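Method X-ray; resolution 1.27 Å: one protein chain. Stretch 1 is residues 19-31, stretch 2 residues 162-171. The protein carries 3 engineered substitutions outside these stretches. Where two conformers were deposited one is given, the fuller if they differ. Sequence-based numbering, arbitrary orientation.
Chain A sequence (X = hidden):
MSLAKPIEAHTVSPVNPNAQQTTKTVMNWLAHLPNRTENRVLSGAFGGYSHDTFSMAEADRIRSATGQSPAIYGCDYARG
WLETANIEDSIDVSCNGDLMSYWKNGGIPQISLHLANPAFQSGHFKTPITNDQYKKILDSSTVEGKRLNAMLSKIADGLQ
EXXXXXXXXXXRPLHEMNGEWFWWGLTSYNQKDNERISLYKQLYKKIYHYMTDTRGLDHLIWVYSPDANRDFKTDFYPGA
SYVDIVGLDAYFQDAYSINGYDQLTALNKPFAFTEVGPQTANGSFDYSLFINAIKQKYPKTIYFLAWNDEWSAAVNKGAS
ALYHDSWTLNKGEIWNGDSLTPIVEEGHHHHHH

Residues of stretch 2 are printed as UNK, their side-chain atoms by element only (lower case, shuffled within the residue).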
# COMPACT_ATOMS: atom_id res chain seq x y z
N ALA A 19 9.21 -10.36 13.61
CA ALA A 19 9.32 -8.94 13.29
C ALA A 19 10.30 -8.23 14.22
O ALA A 19 10.35 -8.50 15.43
CB ALA A 19 7.95 -8.29 13.38
N GLN A 20 11.07 -7.32 13.64
CA GLN A 20 11.98 -6.45 14.39
C GLN A 20 11.21 -5.62 15.42
O GLN A 20 10.04 -5.28 15.21
CB GLN A 20 12.70 -5.51 13.43
CG GLN A 20 13.68 -6.19 12.48
CD GLN A 20 14.45 -5.22 11.61
OE1 GLN A 20 13.98 -4.13 11.29
NE2 GLN A 20 15.65 -5.62 11.21
N GLN A 21 11.89 -5.27 16.51
CA GLN A 21 11.25 -4.50 17.58
C GLN A 21 10.64 -3.21 17.07
O GLN A 21 9.53 -2.87 17.45
CB GLN A 21 12.23 -4.21 18.72
CG GLN A 21 11.60 -3.48 19.92
CD GLN A 21 10.42 -4.21 20.51
OE1 GLN A 21 10.55 -5.33 21.02
NE2 GLN A 21 9.25 -3.60 20.45
N THR A 22 11.33 -2.49 16.19
CA THR A 22 10.78 -1.23 15.72
C THR A 22 9.48 -1.44 14.94
O THR A 22 8.53 -0.65 15.09
CB THR A 22 11.80 -0.48 14.87
OG1 THR A 22 12.92 -0.15 15.69
CG2 THR A 22 11.22 0.80 14.30
N THR A 23 9.45 -2.49 14.13
CA THR A 23 8.25 -2.85 13.39
C THR A 23 7.12 -3.25 14.33
O THR A 23 5.97 -2.85 14.13
CB THR A 23 8.57 -3.93 12.36
OG1 THR A 23 9.43 -3.36 11.36
CG2 THR A 23 7.32 -4.44 11.67
N LYS A 24 7.42 -4.02 15.37
CA LYS A 24 6.42 -4.34 16.40
C LYS A 24 5.85 -3.08 17.05
O LYS A 24 4.64 -2.97 17.22
CB LYS A 24 7.02 -5.26 17.47
CG LYS A 24 7.40 -6.64 16.95
CD LYS A 24 7.91 -7.56 18.06
CE LYS A 24 6.76 -8.25 18.77
NZ LYS A 24 7.23 -9.13 19.87
N THR A 25 6.72 -2.16 17.42
CA THR A 25 6.29 -0.92 18.06
C THR A 25 5.40 -0.10 17.15
O THR A 25 4.32 0.34 17.55
CB THR A 25 7.51 -0.12 18.51
OG1 THR A 25 8.17 -0.86 19.53
CG2 THR A 25 7.10 1.24 19.04
N VAL A 26 5.83 0.08 15.91
CA VAL A 26 5.06 0.86 14.95
C VAL A 26 3.70 0.20 14.69
O VAL A 26 2.68 0.90 14.63
CB VAL A 26 5.85 1.05 13.64
CG1 VAL A 26 4.95 1.52 12.49
CG2 VAL A 26 6.99 2.03 13.87
N MET A 27 3.66 -1.12 14.57
CA MET A 27 2.38 -1.78 14.30
C MET A 27 1.40 -1.56 15.45
O MET A 27 0.23 -1.26 15.23
CB MET A 27 2.58 -3.28 14.05
CG MET A 27 1.30 -3.98 13.62
SD MET A 27 0.63 -3.41 12.00
CE MET A 27 -1.07 -3.01 12.48
N ASN A 28 1.86 -1.75 16.69
CA ASN A 28 0.99 -1.54 17.83
C ASN A 28 0.53 -0.08 17.92
O ASN A 28 -0.63 0.21 18.23
CB ASN A 28 1.69 -1.96 19.13
CG ASN A 28 0.73 -2.00 20.30
OD1 ASN A 28 -0.35 -2.55 20.19
ND2 ASN A 28 1.12 -1.41 21.42
N TRP A 29 1.45 0.84 17.66
CA TRP A 29 1.13 2.26 17.66
C TRP A 29 0.07 2.60 16.60
O TRP A 29 -0.92 3.27 16.89
CB TRP A 29 2.42 3.05 17.48
CG TRP A 29 2.28 4.54 17.51
CD1 TRP A 29 2.33 5.35 18.61
CD2 TRP A 29 2.12 5.40 16.38
NE1 TRP A 29 2.19 6.66 18.22
CE2 TRP A 29 2.08 6.72 16.86
CE3 TRP A 29 2.03 5.19 14.99
CZ2 TRP A 29 1.92 7.82 16.02
CZ3 TRP A 29 1.88 6.27 14.15
CH2 TRP A 29 1.82 7.58 14.67
N LEU A 30 0.27 2.11 15.38
CA LEU A 30 -0.70 2.35 14.30
C LEU A 30 -2.09 1.84 14.68
O LEU A 30 -3.09 2.54 14.49
CB LEU A 30 -0.24 1.68 12.99
CG LEU A 30 0.92 2.34 12.24
CD1 LEU A 30 1.37 1.40 11.13
CD2 LEU A 30 0.55 3.71 11.67
N ALA A 31 -2.15 0.63 15.23
CA ALA A 31 -3.42 -0.01 15.49
C ALA A 31 -4.24 0.76 16.52
O ALA A 31 -5.48 0.71 16.51
CB ALA A 31 -3.21 -1.42 15.96
N UNK A 162 16.53 -1.76 3.38
CA UNK A 162 15.77 -1.04 4.40
C UNK A 162 15.82 -1.78 5.74
O UNK A 162 15.97 -1.15 6.79
c UNK A 162 14.17 -0.20 2.55
c UNK A 162 12.75 -0.32 2.05
c UNK A 162 14.64 1.22 2.50
c UNK A 162 14.32 -0.83 3.95
N UNK A 163 15.74 -3.10 5.71
CA UNK A 163 15.79 -3.90 6.93
C UNK A 163 17.11 -3.71 7.67
O UNK A 163 17.13 -3.71 8.91
o UNK A 163 14.93 -8.44 8.41
o UNK A 163 15.84 -8.06 6.44
c UNK A 163 15.38 -7.68 7.54
c UNK A 163 15.57 -5.37 6.59
c UNK A 163 15.34 -6.21 7.82
N UNK A 164 18.19 -3.54 6.92
CA UNK A 164 19.53 -3.35 7.51
C UNK A 164 19.64 -2.09 8.36
O UNK A 164 20.53 -2.00 9.22
n UNK A 164 21.49 -4.75 4.66
c UNK A 164 20.82 -4.71 5.80
c UNK A 164 20.60 -3.34 6.42
o UNK A 164 20.41 -5.73 6.36
N UNK A 165 18.75 -1.13 8.12
CA UNK A 165 18.70 0.07 8.95
C UNK A 165 17.49 0.06 9.90
O UNK A 165 17.16 1.08 10.49
c UNK A 165 20.96 2.33 8.06
o UNK A 165 21.65 1.77 8.90
n UNK A 165 21.06 3.63 7.79
c UNK A 165 18.67 1.32 8.07
c UNK A 165 19.93 1.56 7.27
N UNK A 166 16.83 -1.09 10.00
CA UNK A 166 15.70 -1.23 10.93
C UNK A 166 14.46 -0.42 10.54
O UNK A 166 13.67 -0.05 11.41
N UNK A 167 14.30 -0.13 9.25
CA UNK A 167 13.21 0.73 8.78
C UNK A 167 11.95 -0.10 8.53
O UNK A 167 11.95 -0.98 7.66
c UNK A 167 12.46 2.23 6.90
c UNK A 167 13.62 1.43 7.48
c UNK A 167 14.84 2.32 7.73
N UNK A 168 10.86 0.16 9.28
CA UNK A 168 9.59 -0.52 9.01
C UNK A 168 9.03 -0.06 7.66
O UNK A 168 9.16 1.12 7.32
c UNK A 168 9.24 1.30 10.51
c UNK A 168 8.68 -0.03 10.14
c UNK A 168 10.72 1.18 10.34
N UNK A 169 8.39 -0.97 6.95
CA UNK A 169 7.84 -0.67 5.63
C UNK A 169 6.41 -1.17 5.54
O UNK A 169 6.14 -2.34 5.84
c UNK A 169 8.00 -1.24 3.13
c UNK A 169 8.65 -1.39 4.51
c UNK A 169 10.08 -0.89 4.49
N UNK A 170 5.51 -0.29 5.11
CA UNK A 170 4.15 -0.69 4.76
C UNK A 170 4.25 -1.32 3.38
O UNK A 170 4.47 -0.63 2.38
c UNK A 170 2.40 2.62 5.91
c UNK A 170 2.20 0.37 7.02
c UNK A 170 3.26 0.54 4.74
c UNK A 170 3.03 1.24 6.08
N UNK A 171 4.10 -2.65 3.32
CA UNK A 171 4.32 -3.41 2.08
C UNK A 171 2.97 -3.85 1.55
O UNK A 171 2.24 -4.58 2.23
c UNK A 171 5.59 -5.39 1.14
c UNK A 171 6.34 -6.87 -1.12
c UNK A 171 5.65 -7.48 -0.08
c UNK A 171 6.66 -5.52 -1.02
c UNK A 171 5.28 -6.74 1.05
c UNK A 171 6.30 -4.80 0.11
c UNK A 171 5.23 -4.61 2.36
O HOH W 1 11.97 -2.47 11.97
O HOH W 2 14.70 0.70 13.85

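Position 162 has four side-chain carbons, forked at the second, and its side chain is out of reach of stretch 1. This is L162, in a helix that begins earlier in the chain.

Position 163 has three side-chain carbons, the third carrying two oxygens: a carboxylate, so E163. Its CA-to-CB bond points sideways. Q20 NE2 donates a weak hydrogen bond to E163 O at 3.3 Å, and the same NE2 lies 3.5 Å from E163 CG. The carboxylate finds a partner elsewhere in the structure.

Position 164 has two carbons, the second carrying one oxygen and one nitrogen. It points away and touches nothing on stretch 1. It is N164.

Position 165 has three carbons, the third carrying one oxygen and one nitrogen. One carbon more than N164 makes it Q165. It too points away.

Position 166 has no side-chain atoms, so it is G166. Its phi of 68° favours glycine by itself. G166 closes a type I turn that starts at E163, with G166 N hydrogen-bonded to E163 O at 2.9 Å. Its bare CA lies 3.4 Å from Q20 OE1.

Position 167 has three side-chain carbons, one carrying the other two. The branch lies at CB, and there is no ring: V167. It points away from stretch 1.

Position 168 also has three carbons, but they close a ring onto the backbone N. This is P168, buried and directed toward the helix. P168 CB lies 3.6 Å from T23 OG1, P168 CG 4.1 Å from V26 CG2, and P168 CD 4.0 Å from T22 CG2.

Position 169 repeats the three-carbon branch at CB, without a ring. It is V169, the first strand residue, pointing away.

Position 170 has four carbons forked at the second, hence L170. Its CA-to-CB bond points sideways, yet the end comes nearer, with L170 CD2 4.3 Å from L30 CD1.

Position 171 has one carbon followed by a six-carbon ring. It is F171, out of reach of stretch 1.

The contact runs from a polar end to an apolar one. Q20, the N-cap residue, meets the turn at E163 and G166. Water 1 donates to Q20 OE1 (2.7 Å) and G166 O (3.0 Å) and accepts from T23 OG1 (2.8 Å). Water 2 donates to G166 O (2.8 Å) and lies 2.7 Å from T22 OG1. Further along, P168 packs against T22, T23 and V26, and L170 meets L30. One weak direct hydrogen bond, two water bridges and apolar packing make up the contact.

Stretch 2 162-171: LENQGVPVLF
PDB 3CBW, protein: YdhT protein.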